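Local coordinates for ferrous IRON transport protein B homolog (Methanocaldococcus jannaschii, PDB 2WJI), which probably transports ferrous iron across the cell membrane in a GTP-driven system, the chain here being its G domain, which binds guanine nucleotides, at residues A[40-45]-A[53-58]; A[82-87]-A[110-115]; A[114-119]-A[144-149]. All blocks are in the same frame, centred on the assembly; numbering follows the deposited sequence.

All three contacts reach one mixed sheet of the G domain, contact 3 only where strand 111-116 ends. Contact 1 closes the hairpin 42-47/50-56 at the sheet's antiparallel edge and is partly open to solvent, with charged side chains on one face. Contact 2 lies near the middle of the domain, where the parallel strands 84-90 and 111-116 meet through leucine and valine, and it is buried. Contact 3 carries on from contact 2 along strand 111-116, sharing Ala114 and Leu115, but there the chain leaves the sheet and polar groups facing the guanine base take over. The centres of contacts 1 and 3 are about 18 Å apart.

Contact 1 of 3, residues A[40-45]-A[53-58]; sequences KKEGEF and KVVDLP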
loop_
_atom_site.group_PDB
_atom_site.type_symbol
_atom_site.label_atom_id
_atom_site.label_comp_id
_atom_site.label_asym_id
_atom_site.label_seq_id
_atom_site.Cartn_x
_atom_site.Cartn_y
_atom_site.Cartn_z
ATOM N N LYS A 40 2.491 6.991 -14.816
ATOM C CA LYS A 40 2.659 5.554 -14.975
ATOM C C LYS A 40 2.098 4.838 -13.751
ATOM O O LYS A 40 2.302 5.269 -12.616
ATOM C CB LYS A 40 4.131 5.201 -15.186
ATOM C CG LYS A 40 4.663 5.636 -16.544
ATOM C CD LYS A 40 6.118 5.259 -16.730
ATOM C CE LYS A 40 6.690 5.903 -17.983
ATOM N NZ LYS A 40 6.556 7.390 -17.962
ATOM N N LYS A 41 1.370 3.752 -13.992
ATOM C CA LYS A 41 0.739 2.993 -12.920
ATOM C C LYS A 41 1.409 1.629 -12.756
ATOM O O LYS A 41 1.023 0.841 -11.894
ATOM C CB LYS A 41 -0.750 2.813 -13.210
ATOM C CG LYS A 41 -1.420 4.071 -13.736
ATOM C CD LYS A 41 -1.808 5.021 -12.614
ATOM C CE LYS A 41 -3.101 4.579 -11.956
ATOM N NZ LYS A 41 -3.607 5.601 -11.013
ATOM N N GLU A 42 2.404 1.355 -13.595
ATOM C CA GLU A 42 3.189 0.129 -13.484
ATOM C C GLU A 42 4.680 0.424 -13.478
ATOM O O GLU A 42 5.152 1.297 -14.205
ATOM C CB GLU A 42 2.850 -0.843 -14.613
ATOM C CG GLU A 42 1.641 -1.709 -14.322
ATOM C CD GLU A 42 1.257 -2.596 -15.491
ATOM O OE1 GLU A 42 0.713 -2.065 -16.485
ATOM O OE2 GLU A 42 1.482 -3.824 -15.409
ATOM N N GLY A 43 5.417 -0.317 -12.657
ATOM C CA GLY A 43 6.852 -0.135 -12.540
ATOM C C GLY A 43 7.453 -1.278 -11.751
ATOM O O GLY A 43 6.799 -2.298 -11.547
ATOM N N GLU A 44 8.690 -1.111 -11.300
ATOM C CA GLU A 44 9.341 -2.146 -10.511
ATOM C C GLU A 44 10.511 -1.589 -9.706
ATOM O O GLU A 44 11.039 -0.519 -10.017
ATOM C CB GLU A 44 9.819 -3.291 -11.418
ATOM C CG GLU A 44 10.852 -2.871 -12.456
ATOM C CD GLU A 44 11.321 -4.015 -13.352
ATOM O OE1 GLU A 44 12.540 -4.118 -13.589
ATOM O OE2 GLU A 44 10.478 -4.808 -13.822
ATOM N N PHE A 45 10.891 -2.314 -8.656
ATOM C CA PHE A 45 12.156 -2.090 -7.969
ATOM C C PHE A 45 12.811 -3.429 -7.669
ATOM O O PHE A 45 12.168 -4.475 -7.722
ATOM C CB PHE A 45 11.968 -1.302 -6.673
ATOM C CG PHE A 45 11.150 -2.017 -5.634
ATOM C CD1 PHE A 45 11.765 -2.794 -4.668
ATOM C CD2 PHE A 45 9.767 -1.893 -5.611
ATOM C CE1 PHE A 45 11.017 -3.446 -3.705
ATOM C CE2 PHE A 45 9.017 -2.538 -4.649
ATOM C CZ PHE A 45 9.648 -3.321 -3.695
ATOM N N LYS A 53 7.497 -6.215 -9.186
ATOM C CA LYS A 53 6.692 -5.455 -10.126
ATOM C C LYS A 53 5.515 -4.830 -9.381
ATOM O O LYS A 53 4.772 -5.516 -8.676
ATOM C CB LYS A 53 6.203 -6.357 -11.269
ATOM C CG LYS A 53 7.337 -7.008 -12.062
ATOM C CD LYS A 53 6.829 -8.155 -12.936
ATOM C CE LYS A 53 7.978 -8.881 -13.630
ATOM N NZ LYS A 53 7.492 -9.986 -14.501
ATOM N N VAL A 54 5.351 -3.523 -9.539
ATOM C CA VAL A 54 4.372 -2.779 -8.759
ATOM C C VAL A 54 3.277 -2.204 -9.651
ATOM O O VAL A 54 3.556 -1.612 -10.700
ATOM C CB VAL A 54 5.033 -1.636 -7.972
ATOM C CG1 VAL A 54 4.015 -0.940 -7.068
ATOM C CG2 VAL A 54 6.218 -2.154 -7.154
ATOM N N VAL A 55 2.030 -2.390 -9.230
ATOM C CA VAL A 55 0.897 -1.761 -9.892
ATOM C C VAL A 55 0.126 -0.905 -8.891
ATOM O O VAL A 55 -0.154 -1.342 -7.770
ATOM C CB VAL A 55 -0.046 -2.800 -10.538
ATOM C CG1 VAL A 55 -0.620 -3.720 -9.483
ATOM C CG2 VAL A 55 -1.161 -2.105 -11.298
ATOM N N ASP A 56 -0.200 0.318 -9.306
ATOM C CA ASP A 56 -0.889 1.283 -8.467
ATOM C C ASP A 56 -2.359 1.250 -8.869
ATOM O O ASP A 56 -2.713 1.681 -9.966
ATOM C CB ASP A 56 -0.298 2.673 -8.707
ATOM C CG ASP A 56 -0.707 3.690 -7.642
ATOM O OD1 ASP A 56 -1.489 3.340 -6.734
ATOM O OD2 ASP A 56 -0.235 4.851 -7.714
ATOM N N LEU A 57 -3.200 0.710 -7.992
ATOM C CA LEU A 57 -4.627 0.573 -8.273
ATOM C C LEU A 57 -5.371 1.856 -7.935
ATOM O O LEU A 57 -4.952 2.617 -7.041
ATOM C CB LEU A 57 -5.230 -0.615 -7.508
ATOM C CG LEU A 57 -4.690 -2.009 -7.857
ATOM C CD1 LEU A 57 -5.185 -3.058 -6.860
ATOM C CD2 LEU A 57 -5.064 -2.409 -9.282
ATOM N N PRO A 58 -6.480 2.104 -8.652
ATOM C CA PRO A 58 -7.296 3.299 -8.448
ATOM C C PRO A 58 -7.752 3.410 -7.001
ATOM O O PRO A 58 -8.096 2.395 -6.383
ATOM C CB PRO A 58 -8.508 3.060 -9.362
ATOM C CG PRO A 58 -8.033 2.085 -10.395
ATOM C CD PRO A 58 -7.025 1.220 -9.702
HETATM O O HOH W 1 -4.002 5.088 -8.544
#
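Lys41 and Asp56 meet where the hairpin of strands 42-47 and 50-56 opens toward the nucleotide site. The Lys41 side chain curls back over the end of the second strand. Its CB lies 4.0 Å from Asp56 O, and bends at chi2 (-82°) and chi3 (-80°) fold the chain so that CE returns to 3.5 Å from the same Asp56 O. NZ then passes beyond the carbonyl and donates to a water, which gives a weak bond to Leu57 O. The NZ of Lys41 stays 4.8 Å from Asp56 OD2, opposite charges near each other without contact. Between the backbones, Asp56 N donates to Lys41 O, and Gly43 and Val54 form a hydrogen-bonded antiparallel pair, Val54 N to Gly43 O being nearly straight at 173°.

Glu42 and Val55 lie side by side and point the same way, with Glu42 CG 4.1 Å from Val55 CG2; Glu44 and Lys53 occupy that face too. On the face of Val54, Val54 CG2 sits 3.8 Å from Phe45 CE2, and the Val54 side chain also packs on Phe20 of helix 16-24. Asp56 follows on this side, its side chain touching Lys16 and Ser17 of the P-loop; it belongs to a predicted GTP-binding segment with Leu57 and Pro58, as in the DxxG motif of G proteins. The chemistry is thus divided: backbone bonds and the Phe45-Val54 contact hold the strands together, Lys41 adds a weak water-mediated link to Leu57 O, and the Asp56 carboxylate is met by Lys16 rather than by Lys41.

Contact 2 of 3, residues A[82-87]-A[110-115]; sequences PDLVVN and NLLLAL
Leu84 and Leu112 form the apolar centre on one face of the paired strands. With CG anti to the backbone N (chi1 177°), Leu84 carries its branch toward Leu112, its CD1 lying 3.7 Å from Leu112 CB and the CD2 methyls of the two leucines approaching to 3.9 Å. Farther along this face Val86 CG1 meets Ala114 CB at 4.0 Å, while Ile159 of helix 152-162 packs on both leucines. On the other face Leu111 CD1 touches Val85 CG1 and Asn87 CB, each at 3.7 Å, and comes within 3.3 Å of Val85 O; Met105 of helix 94-106 touches Leu111 there.

Between these faces runs a regular parallel pairing. Val85 N donates to Asn110 O, Leu112 N to Val85 O, Asn87 N to Leu112 O and Ala114 N to Asn87 O.

The polar edge lies at the start of the strands. Asn110 ND2 donates to Asp83 O at 2.9 Å, with this oxygen close to the amide plane of Asn110, and it also bonds Ala162 O. A water bridges Asn110 N and Pro82 O. An alanine in place of Asn110 would probably leave the carbonyls of Asp83 and Ala162 without this shared donor and weaken the join between the strand start and the C-terminal helix. The two strands, linked through helix 94-106, make a beta-alpha-beta crossover, the repeating unit of the P-loop GTPase fold, in the parallel part of its mixed sheet.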
loop_
_atom_site.group_PDB
_atom_site.type_symbol
_atom_site.label_atom_id
_atom_site.label_comp_id
_atom_site.label_asym_id
_atom_site.label_seq_id
_atom_site.Cartn_x
_atom_site.Cartn_y
_atom_site.Cartn_z
ATOM N N PRO A 82 -2.326 -10.905 -7.010
ATOM C CA PRO A 82 -1.011 -10.365 -6.629
ATOM C C PRO A 82 -0.375 -11.206 -5.525
ATOM O O PRO A 82 -1.099 -11.727 -4.671
ATOM C CB PRO A 82 -1.346 -8.988 -6.061
ATOM C CG PRO A 82 -2.667 -8.642 -6.584
ATOM C CD PRO A 82 -3.392 -9.899 -6.943
ATOM N N ASP A 83 0.950 -11.344 -5.553
ATOM C CA ASP A 83 1.680 -12.017 -4.481
ATOM C C ASP A 83 1.537 -11.261 -3.159
ATOM O O ASP A 83 1.549 -11.856 -2.082
ATOM C CB ASP A 83 3.163 -12.149 -4.841
ATOM C CG ASP A 83 3.392 -13.066 -6.035
ATOM O OD1 ASP A 83 2.944 -14.231 -5.991
ATOM O OD2 ASP A 83 4.023 -12.617 -7.015
ATOM N N LEU A 84 1.400 -9.944 -3.240
ATOM C CA LEU A 84 1.210 -9.136 -2.039
ATOM C C LEU A 84 0.335 -7.939 -2.363
ATOM O O LEU A 84 0.512 -7.293 -3.398
ATOM C CB LEU A 84 2.568 -8.659 -1.478
ATOM C CG LEU A 84 2.542 -7.733 -0.252
ATOM C CD1 LEU A 84 1.863 -8.413 0.926
ATOM C CD2 LEU A 84 3.949 -7.252 0.153
ATOM N N VAL A 85 -0.619 -7.651 -1.485
ATOM C CA VAL A 85 -1.377 -6.414 -1.586
ATOM C C VAL A 85 -0.857 -5.481 -0.505
ATOM O O VAL A 85 -0.910 -5.808 0.685
ATOM C CB VAL A 85 -2.895 -6.650 -1.428
ATOM C CG1 VAL A 85 -3.645 -5.319 -1.322
ATOM C CG2 VAL A 85 -3.434 -7.474 -2.597
ATOM N N VAL A 86 -0.316 -4.338 -0.921
ATOM C CA VAL A 86 0.174 -3.350 0.022
ATOM C C VAL A 86 -0.940 -2.329 0.255
ATOM O O VAL A 86 -1.213 -1.475 -0.595
ATOM C CB VAL A 86 1.466 -2.650 -0.475
ATOM C CG1 VAL A 86 1.906 -1.592 0.507
ATOM C CG2 VAL A 86 2.593 -3.657 -0.673
ATOM N N ASN A 87 -1.603 -2.440 1.399
ATOM C CA ASN A 87 -2.724 -1.565 1.710
ATOM C C ASN A 87 -2.183 -0.298 2.365
ATOM O O ASN A 87 -1.704 -0.319 3.513
ATOM C CB ASN A 87 -3.736 -2.294 2.602
ATOM C CG ASN A 87 -4.945 -1.439 2.965
ATOM O OD1 ASN A 87 -5.308 -0.482 2.267
ATOM N ND2 ASN A 87 -5.584 -1.798 4.073
ATOM N N ASN A 110 -3.183 -11.716 0.480
ATOM C CA ASN A 110 -1.934 -11.642 1.235
ATOM C C ASN A 110 -1.598 -10.176 1.459
ATOM O O ASN A 110 -1.236 -9.465 0.524
ATOM C CB ASN A 110 -0.796 -12.318 0.473
ATOM C CG ASN A 110 0.454 -12.482 1.322
ATOM O OD1 ASN A 110 0.380 -12.504 2.551
ATOM N ND2 ASN A 110 1.604 -12.608 0.671
ATOM N N LEU A 111 -1.703 -9.725 2.700
ATOM C CA LEU A 111 -1.794 -8.296 2.952
ATOM C C LEU A 111 -0.646 -7.752 3.787
ATOM O O LEU A 111 -0.098 -8.448 4.640
ATOM C CB LEU A 111 -3.125 -7.992 3.635
ATOM C CG LEU A 111 -3.578 -6.539 3.725
ATOM C CD1 LEU A 111 -3.793 -5.946 2.337
ATOM C CD2 LEU A 111 -4.853 -6.466 4.545
ATOM N N LEU A 112 -0.300 -6.494 3.523
ATOM C CA LEU A 112 0.716 -5.764 4.270
ATOM C C LEU A 112 0.274 -4.311 4.352
ATOM O O LEU A 112 -0.122 -3.712 3.348
ATOM C CB LEU A 112 2.068 -5.838 3.572
ATOM C CG LEU A 112 3.142 -4.919 4.154
ATOM C CD1 LEU A 112 3.352 -5.236 5.618
ATOM C CD2 LEU A 112 4.459 -5.057 3.389
ATOM N N LEU A 113 0.349 -3.745 5.549
ATOM C CA LEU A 113 -0.177 -2.411 5.790
ATOM C C LEU A 113 0.942 -1.372 5.805
ATOM O O LEU A 113 1.870 -1.459 6.607
ATOM C CB LEU A 113 -0.929 -2.397 7.119
ATOM C CG LEU A 113 -2.296 -1.720 7.120
ATOM C CD1 LEU A 113 -3.097 -2.219 5.941
ATOM C CD2 LEU A 113 -3.030 -2.004 8.423
ATOM N N ALA A 114 0.858 -0.405 4.899
ATOM C CA ALA A 114 1.767 0.729 4.890
ATOM C C ALA A 114 1.041 1.936 5.477
ATOM O O ALA A 114 0.101 2.463 4.881
ATOM C CB ALA A 114 2.256 1.013 3.476
ATOM N N LEU A 115 1.501 2.359 6.649
ATOM C CA LEU A 115 0.855 3.396 7.439
ATOM C C LEU A 115 1.554 4.721 7.173
ATOM O O LEU A 115 2.596 5.030 7.770
ATOM C CB LEU A 115 0.933 3.013 8.916
ATOM C CG LEU A 115 0.256 3.882 9.971
ATOM C CD1 LEU A 115 -1.256 3.860 9.819
ATOM C CD2 LEU A 115 0.663 3.386 11.344
HETATM O O HOH W 2 -3.066 -11.838 -2.142
#

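Contact 3 of 3, residues A[114-119]-A[144-149]; sequences ALNKMD and LSAAKK. With GNP (phosphoaminophosphonic acid-guanylate ester), chain C.
Leu115 and Leu144 begin the pairing where strand 111-116 ends: Leu144 N donates to Leu115 O at 2.8 Å, and Met118 N then reaches back to Leu144 O at 3.2 Å, so the first turn of helix 118-123 is tied to the loop after strand 141-143. Leu144 CD2 packs against the Leu115 backbone and Ala114 CB, and Met118 CG rests on Leu144 O.

Asn116 links the two segments beside the base. CG anti to the backbone N (chi1 -159°) brings the amide beside the guanine; there OD1 accepts the Ala146 N-H at 3.0 Å, the donor lying in the carbonyl plane, while ND2 donates to Val14 O of the P-loop and lies 3.2 Å from N7 of the guanine. Ser145 OG takes a weak bond from Asp119 N, at the start of the helix.

Asp119 grips the far edge of the guanine with two oxygens. OD2 accepts from N1 at 2.9 Å, almost straight at 177°, and OD1 from the exocyclic N2. Lys148 NZ stands 3.6 Å from Asp119 OD1, a long salt bridge that would probably offset some of the carboxylate's charge. The extended Lys117 chain passes over one face of the base, CG 3.6 Å from GNP C6, and its NZ donates to O4' of the ribose and to Asn13 O. Ala147 CB lies against the opposite face, by C5 and C6, so the base is sandwiched between Lys117 and Ala147; the Ala147 amide gives O6 a weak bond.

Residues 116-119 are the NKxD motif (G4) and residues 145-147 the G5 loop of the GTPase family, here bound to a GTP analogue. The aspartate's bonds to N1 and N2 are consistent with the guanine specificity of this motif, and nucleotide release rearranges G5.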
loop_
_atom_site.group_PDB
_atom_site.type_symbol
_atom_site.label_atom_id
_atom_site.label_comp_id
_atom_site.label_asym_id
_atom_site.label_seq_id
_atom_site.Cartn_x
_atom_site.Cartn_y
_atom_site.Cartn_z
ATOM N N ALA A 114 0.858 -0.405 4.899
ATOM C CA ALA A 114 1.767 0.729 4.890
ATOM C C ALA A 114 1.041 1.936 5.477
ATOM O O ALA A 114 0.101 2.463 4.881
ATOM C CB ALA A 114 2.256 1.013 3.476
ATOM N N LEU A 115 1.501 2.359 6.649
ATOM C CA LEU A 115 0.855 3.396 7.439
ATOM C C LEU A 115 1.554 4.721 7.173
ATOM O O LEU A 115 2.596 5.030 7.770
ATOM C CB LEU A 115 0.933 3.013 8.916
ATOM C CG LEU A 115 0.256 3.882 9.971
ATOM C CD1 LEU A 115 -1.256 3.860 9.819
ATOM C CD2 LEU A 115 0.663 3.386 11.344
ATOM N N ASN A 116 0.985 5.479 6.245
ATOM C CA ASN A 116 1.593 6.684 5.716
ATOM C C ASN A 116 1.209 7.954 6.478
ATOM O O ASN A 116 0.309 7.949 7.319
ATOM C CB ASN A 116 1.231 6.826 4.236
ATOM C CG ASN A 116 2.191 7.728 3.487
ATOM O OD1 ASN A 116 3.361 7.830 3.845
ATOM N ND2 ASN A 116 1.705 8.375 2.431
ATOM N N LYS A 117 1.917 9.038 6.174
ATOM C CA LYS A 117 1.669 10.345 6.766
ATOM C C LYS A 117 1.926 10.355 8.272
ATOM O O LYS A 117 1.238 11.048 9.020
ATOM C CB LYS A 117 0.249 10.830 6.438
ATOM C CG LYS A 117 -0.055 10.829 4.941
ATOM C CD LYS A 117 -1.354 11.582 4.626
ATOM C CE LYS A 117 -1.570 11.663 3.122
ATOM N NZ LYS A 117 -2.699 12.566 2.751
ATOM N N MET A 118 2.929 9.597 8.712
ATOM C CA MET A 118 3.252 9.543 10.135
ATOM C C MET A 118 3.722 10.901 10.618
ATOM O O MET A 118 3.544 11.252 11.785
ATOM C CB MET A 118 4.318 8.480 10.427
ATOM C CG MET A 118 3.836 7.041 10.283
ATOM S SD MET A 118 2.693 6.517 11.582
ATOM C CE MET A 118 3.805 6.432 12.989
ATOM N N ASP A 119 4.327 11.673 9.723
ATOM C CA ASP A 119 4.775 13.015 10.074
ATOM C C ASP A 119 3.573 13.933 10.371
ATOM O O ASP A 119 3.627 14.775 11.271
ATOM C CB ASP A 119 5.631 13.611 8.955
ATOM C CG ASP A 119 4.857 13.773 7.651
ATOM O OD1 ASP A 119 4.807 14.902 7.117
ATOM O OD2 ASP A 119 4.291 12.777 7.161
ATOM N N LEU A 144 5.424 4.920 7.859
ATOM C CA LEU A 144 6.281 5.740 7.016
ATOM C C LEU A 144 5.754 7.144 6.770
ATOM O O LEU A 144 4.611 7.462 7.097
ATOM C CB LEU A 144 6.575 5.036 5.691
ATOM C CG LEU A 144 5.446 4.750 4.705
ATOM C CD1 LEU A 144 6.021 4.449 3.340
ATOM C CD2 LEU A 144 4.569 3.602 5.185
ATOM N N SER A 145 6.613 7.984 6.207
ATOM C CA SER A 145 6.206 9.299 5.734
ATOM C C SER A 145 6.778 9.461 4.336
ATOM O O SER A 145 7.911 9.926 4.170
ATOM C CB SER A 145 6.722 10.402 6.659
ATOM O OG SER A 145 6.294 10.183 7.992
ATOM N N ALA A 146 5.991 9.078 3.340
ATOM C CA ALA A 146 6.486 8.932 1.975
ATOM C C ALA A 146 6.907 10.234 1.305
ATOM O O ALA A 146 7.827 10.242 0.476
ATOM C CB ALA A 146 5.461 8.209 1.122
ATOM N N ALA A 147 6.238 11.329 1.651
ATOM C CA ALA A 147 6.591 12.629 1.094
ATOM C C ALA A 147 7.943 13.113 1.633
ATOM O O ALA A 147 8.608 13.939 1.005
ATOM C CB ALA A 147 5.502 13.651 1.382
ATOM N N LYS A 148 8.336 12.607 2.800
ATOM C CA LYS A 148 9.652 12.922 3.362
ATOM C C LYS A 148 10.652 11.817 3.044
ATOM O O LYS A 148 11.779 11.818 3.550
ATOM C CB LYS A 148 9.570 13.121 4.877
ATOM C CG LYS A 148 8.844 14.382 5.304
ATOM C CD LYS A 148 9.378 14.896 6.637
ATOM C CE LYS A 148 8.423 15.909 7.232
ATOM N NZ LYS A 148 7.781 16.728 6.165
ATOM N N LYS A 149 10.221 10.875 2.210
ATOM C CA LYS A 149 11.032 9.727 1.817
ATOM C C LYS A 149 11.620 9.014 3.025
ATOM O O LYS A 149 12.782 8.613 3.020
ATOM C CB LYS A 149 12.136 10.145 0.848
ATOM C CG LYS A 149 11.706 11.221 -0.132
ATOM C CD LYS A 149 12.491 11.135 -1.428
ATOM C CE LYS A 149 12.873 12.521 -1.934
ATOM N NZ LYS A 149 11.834 13.548 -1.659
HETATM P PG GNP C . -5.280 9.432 -5.512
HETATM O O1G GNP C . -4.578 8.673 -6.592
HETATM O O2G GNP C . -6.309 8.606 -4.762
HETATM O O3G GNP C . -5.860 10.600 -6.272
HETATM N N3B GNP C . -4.228 10.013 -4.450
HETATM P PB GNP C . -2.898 9.307 -3.900
HETATM O O1B GNP C . -3.266 8.212 -2.982
HETATM O O2B GNP C . -2.075 8.923 -5.047
HETATM O O3A GNP C . -2.108 10.339 -3.079
HETATM P PA GNP C . -0.845 11.122 -3.512
HETATM O O1A GNP C . 0.349 10.256 -3.333
HETATM O O2A GNP C . -1.010 11.750 -4.843
HETATM O "O5'" GNP C . -0.717 12.274 -2.459
HETATM C "C5'" GNP C . -1.890 12.840 -1.890
HETATM C "C4'" GNP C . -1.515 14.013 -1.003
HETATM O "O4'" GNP C . -0.985 13.546 0.266
HETATM C "C3'" GNP C . -0.457 14.942 -1.591
HETATM O "O3'" GNP C . -0.714 16.275 -1.166
HETATM C "C2'" GNP C . 0.815 14.432 -0.945
HETATM O "O2'" GNP C . 1.794 15.443 -0.838
HETATM C "C1'" GNP C . 0.303 14.083 0.443
HETATM N N9 GNP C . 1.170 13.118 1.099
HETATM C C8 GNP C . 1.647 11.943 0.565
HETATM N N7 GNP C . 2.421 11.292 1.390
HETATM C C5 GNP C . 2.470 12.091 2.532
HETATM C C6 GNP C . 3.152 11.904 3.760
HETATM O O6 GNP C . 3.885 10.960 4.096
HETATM N N1 GNP C . 2.934 12.958 4.652
HETATM C C2 GNP C . 2.150 14.059 4.388
HETATM N N2 GNP C . 2.057 14.975 5.370
HETATM N N3 GNP C . 1.501 14.241 3.242
HETATM C C4 GNP C . 1.707 13.225 2.364
#